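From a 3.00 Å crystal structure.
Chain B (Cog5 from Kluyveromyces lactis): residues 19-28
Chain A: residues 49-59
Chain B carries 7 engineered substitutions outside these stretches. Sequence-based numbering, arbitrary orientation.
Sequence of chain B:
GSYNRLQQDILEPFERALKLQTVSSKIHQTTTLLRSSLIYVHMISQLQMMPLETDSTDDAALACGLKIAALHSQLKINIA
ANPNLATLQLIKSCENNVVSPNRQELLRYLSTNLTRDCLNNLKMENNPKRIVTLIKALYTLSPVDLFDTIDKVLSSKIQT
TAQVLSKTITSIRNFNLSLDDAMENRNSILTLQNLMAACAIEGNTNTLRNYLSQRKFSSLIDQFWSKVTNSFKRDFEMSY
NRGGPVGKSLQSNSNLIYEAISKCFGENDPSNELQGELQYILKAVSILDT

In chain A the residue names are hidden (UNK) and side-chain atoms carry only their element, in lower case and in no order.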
# COMPACT_ATOMS: atom_id res chain seq x y z
N LYS B 19 45.74 -13.63 1.98
CA LYS B 19 45.50 -12.34 2.57
C LYS B 19 44.90 -11.41 1.54
O LYS B 19 43.90 -10.73 1.79
CB LYS B 19 46.80 -11.78 3.12
CG LYS B 19 46.71 -10.36 3.59
CD LYS B 19 45.78 -10.23 4.73
CE LYS B 19 45.86 -8.86 5.33
NZ LYS B 19 45.07 -8.85 6.58
N LEU B 20 45.54 -11.39 0.38
CA LEU B 20 45.12 -10.58 -0.74
C LEU B 20 43.67 -10.90 -1.13
O LEU B 20 42.88 -9.99 -1.40
CB LEU B 20 46.07 -10.79 -1.93
CG LEU B 20 47.11 -9.69 -2.24
CD1 LEU B 20 47.32 -8.75 -1.08
CD2 LEU B 20 48.45 -10.25 -2.69
N GLN B 21 43.30 -12.19 -1.13
CA GLN B 21 41.91 -12.55 -1.38
C GLN B 21 40.94 -11.84 -0.42
O GLN B 21 39.87 -11.36 -0.81
CB GLN B 21 41.71 -14.06 -1.28
CG GLN B 21 42.26 -14.87 -2.41
CD GLN B 21 41.33 -16.03 -2.79
OE1 GLN B 21 41.30 -17.07 -2.15
NE2 GLN B 21 40.54 -15.82 -3.84
N THR B 22 41.35 -11.75 0.84
CA THR B 22 40.56 -11.12 1.88
C THR B 22 40.43 -9.64 1.63
O THR B 22 39.32 -9.06 1.74
CB THR B 22 41.17 -11.37 3.26
OG1 THR B 22 41.09 -12.76 3.56
CG2 THR B 22 40.44 -10.60 4.32
N VAL B 23 41.56 -9.02 1.32
CA VAL B 23 41.56 -7.61 1.01
C VAL B 23 40.66 -7.36 -0.21
O VAL B 23 39.82 -6.46 -0.21
CB VAL B 23 42.97 -7.11 0.74
CG1 VAL B 23 42.96 -5.60 0.47
CG2 VAL B 23 43.86 -7.41 1.92
N SER B 24 40.78 -8.21 -1.22
CA SER B 24 39.95 -8.01 -2.39
C SER B 24 38.48 -8.07 -2.00
O SER B 24 37.70 -7.16 -2.36
CB SER B 24 40.25 -9.04 -3.47
OG SER B 24 40.02 -8.45 -4.74
N SER B 25 38.10 -9.10 -1.26
CA SER B 25 36.70 -9.23 -0.83
C SER B 25 36.24 -8.07 0.01
O SER B 25 35.16 -7.56 -0.21
CB SER B 25 36.49 -10.53 -0.10
OG SER B 25 36.53 -11.58 -1.03
N LYS B 26 37.06 -7.62 0.95
CA LYS B 26 36.68 -6.45 1.74
C LYS B 26 36.49 -5.21 0.85
O LYS B 26 35.51 -4.48 1.03
CB LYS B 26 37.70 -6.22 2.86
CG LYS B 26 37.42 -7.11 4.07
CD LYS B 26 38.55 -7.17 5.07
CE LYS B 26 38.18 -8.14 6.18
NZ LYS B 26 39.37 -8.54 6.97
N ILE B 27 37.37 -4.99 -0.15
CA ILE B 27 37.19 -3.79 -0.98
C ILE B 27 35.88 -3.90 -1.77
O ILE B 27 35.11 -2.94 -1.85
CB ILE B 27 38.34 -3.56 -1.95
CG1 ILE B 27 39.61 -3.19 -1.19
CG2 ILE B 27 37.99 -2.44 -2.93
CD1 ILE B 27 40.81 -3.01 -2.12
N HIS B 28 35.62 -5.08 -2.31
CA HIS B 28 34.39 -5.30 -3.06
C HIS B 28 33.11 -5.06 -2.24
O HIS B 28 32.12 -4.56 -2.77
CB HIS B 28 34.34 -6.72 -3.61
CG HIS B 28 33.15 -6.96 -4.47
ND1 HIS B 28 33.03 -6.45 -5.74
CD2 HIS B 28 31.98 -7.61 -4.22
CE1 HIS B 28 31.87 -6.81 -6.25
NE2 HIS B 28 31.21 -7.51 -5.35
N UNK A 49 38.69 5.59 -5.85
CA UNK A 49 40.03 5.46 -5.36
C UNK A 49 40.02 4.03 -4.88
O UNK A 49 40.93 3.25 -5.13
c UNK A 49 40.29 6.47 -4.25
c UNK A 49 43.06 8.37 -2.31
n UNK A 49 43.94 7.41 -1.58
c UNK A 49 41.69 7.82 -2.73
c UNK A 49 41.72 6.67 -3.76
N UNK A 50 38.92 3.67 -4.22
CA UNK A 50 38.66 2.30 -3.89
C UNK A 50 38.67 1.46 -5.15
O UNK A 50 39.21 0.34 -5.17
c UNK A 50 37.54 2.63 -1.69
c UNK A 50 35.29 1.19 -1.47
s UNK A 50 36.01 2.69 -0.80
c UNK A 50 37.35 2.18 -3.13
N UNK A 51 38.10 1.99 -6.22
CA UNK A 51 38.15 1.26 -7.46
C UNK A 51 39.58 1.00 -7.92
O UNK A 51 39.90 -0.13 -8.28
c UNK A 51 35.92 1.66 -8.49
o UNK A 51 35.57 0.67 -7.77
o UNK A 51 35.15 2.35 -9.19
c UNK A 51 37.37 1.98 -8.54
N UNK A 52 40.44 2.02 -7.87
CA UNK A 52 41.84 1.86 -8.26
C UNK A 52 42.49 0.75 -7.42
O UNK A 52 43.13 -0.16 -7.94
c UNK A 52 42.62 3.15 -8.09
c UNK A 52 44.09 2.96 -8.29
o UNK A 52 48.15 2.30 -8.98
c UNK A 52 45.94 2.78 -9.73
c UNK A 52 44.94 2.68 -7.22
c UNK A 52 46.80 2.52 -8.70
c UNK A 52 44.62 2.98 -9.53
c UNK A 52 46.31 2.47 -7.43
N UNK A 53 42.31 0.84 -6.11
CA UNK A 53 42.87 -0.11 -5.18
C UNK A 53 42.36 -1.51 -5.48
O UNK A 53 43.11 -2.49 -5.43
c UNK A 53 42.52 0.32 -3.74
c UNK A 53 45.03 3.57 -2.54
c UNK A 53 45.53 2.56 -3.32
c UNK A 53 44.72 1.53 -3.71
c UNK A 53 42.90 2.48 -2.51
c UNK A 53 43.39 1.46 -3.30
c UNK A 53 43.71 3.54 -2.12
o UNK A 53 45.87 4.59 -2.16
N UNK A 54 41.09 -1.61 -5.80
CA UNK A 54 40.55 -2.91 -6.12
C UNK A 54 41.34 -3.63 -7.25
O UNK A 54 41.68 -4.82 -7.14
c UNK A 54 39.11 -2.76 -6.53
o UNK A 54 38.72 -3.93 -7.20
N UNK A 55 41.67 -2.88 -8.29
CA UNK A 55 42.38 -3.43 -9.43
C UNK A 55 43.85 -3.65 -9.18
O UNK A 55 44.48 -4.52 -9.79
N UNK A 56 44.39 -2.81 -8.31
CA UNK A 56 45.76 -2.92 -7.86
C UNK A 56 45.86 -4.22 -7.11
O UNK A 56 46.77 -5.02 -7.35
c UNK A 56 47.49 -1.87 -6.33
c UNK A 56 47.84 -2.09 -5.04
n UNK A 56 49.21 -2.15 -4.99
c UNK A 56 49.69 -1.98 -6.20
c UNK A 56 46.15 -1.73 -6.99
n UNK A 56 48.68 -1.79 -7.03
N UNK A 57 44.95 -4.44 -6.17
CA UNK A 57 45.04 -5.62 -5.35
C UNK A 57 44.89 -6.86 -6.25
O UNK A 57 45.61 -7.85 -6.08
c UNK A 57 45.49 -3.97 -2.97
c UNK A 57 44.01 -5.59 -4.18
c UNK A 57 44.69 -5.18 -2.89
c UNK A 57 43.46 -6.97 -3.89
N UNK A 58 43.98 -6.79 -7.22
CA UNK A 58 43.77 -7.90 -8.14
C UNK A 58 45.04 -8.18 -8.91
O UNK A 58 45.46 -9.33 -9.03
o UNK A 58 41.41 -7.54 -8.31
c UNK A 58 42.49 -8.72 -10.15
c UNK A 58 42.62 -7.63 -9.09
N UNK A 59 45.69 -7.14 -9.39
CA UNK A 59 46.96 -7.34 -10.06
C UNK A 59 47.99 -7.97 -9.12
O UNK A 59 48.72 -8.88 -9.53
c UNK A 59 47.28 -5.88 -12.08
c UNK A 59 47.47 -6.02 -10.61
c UNK A 59 45.78 -3.96 -12.68
n UNK A 59 45.73 -2.50 -12.99
c UNK A 59 47.22 -4.42 -12.49

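Position 49 of chain A carries four carbons in a row ending in a nitrogen. It touches nothing on the chain B stretch. This is lysine, K49(A).

Position 50 has two carbons, a sulfur and a last carbon, unbranched. A thioether in the chain leaves one choice, M50(A). Its CB points sideways, but the end of the side chain comes nearer to chain B. The closest contact is made by its backbone: CG2 of I27(B) lies 3.8 Å from O of M50(A).

Position 51 has two carbons, the second carrying two oxygens. That is a short carboxylate, D51(A). It makes no contact here, and its OD2 is hydrogen-bonded elsewhere in the structure.

Position 52 shows one carbon, then a ring of six carbons bearing an oxygen. This is a tyrosine, Y52(A), out of reach of chain B.

Position 53 repeats the pattern: one carbon and a six-carbon ring with an oxygen. It is Y53(A). Here the start of the side chain matters to the contact, since CD1 of I27(B) packs 4.1 Å from CB of Y53(A). The ring leads away from chain B, and its OH is hydrogen-bonded elsewhere in the structure.

Position 54 has one carbon and one oxygen, the smallest hydroxyl side chain. It is S54(A). Its CA is 6.2 Å from CA of I27(B), so the two backbones come close here. CG2 of I27(B) rests 3.8 Å from CB of S54(A).

Position 55 has no side-chain atoms and is glycine, G55(A). A CB would point away from chain B, so its absence is not needed for this packing.

Position 56 has one carbon and a five-membered ring of three carbons and two nitrogens. That is an imidazole, H56(A), out of reach of chain B.

Position 57 has four carbons, forked at the first, with one arm two carbons long. The fork at CB identifies isoleucine, I57(A). It points toward chain B. Its CG1 meets CG1 of V23(B) at 3.8 Å, and its CG2 lies 3.8 Å from CB of S24(B) and 4.0 Å from O of L20(B).

Position 58 has one carbon carrying an oxygen and a carbon. This is threonine, T58(A). Its OG1 donates a hydrogen bond to O of S54(A) at 3.0 Å, one turn back. OG1 of T58(A) is 3.9 Å from OG of S24(B), which is contact without a hydrogen bond.

Position 59 again has four carbons in a row ending in nitrogen. It is K59(A), out of reach.

The two helices run nearly antiparallel, at 158°, with their axes 9.5 Å apart at closest approach. No hydrogen bond crosses between them. The contact rests on packing around two isoleucines. I27(B) sits against M50(A), Y53(A) and S54(A), while I57(A) sits against L20(B), V23(B) and S24(B). These two residues have the largest covered areas. The small side chains of S54(A) and S24(B) lie against them.

Chain A (49-59) KMDYYSGHITK
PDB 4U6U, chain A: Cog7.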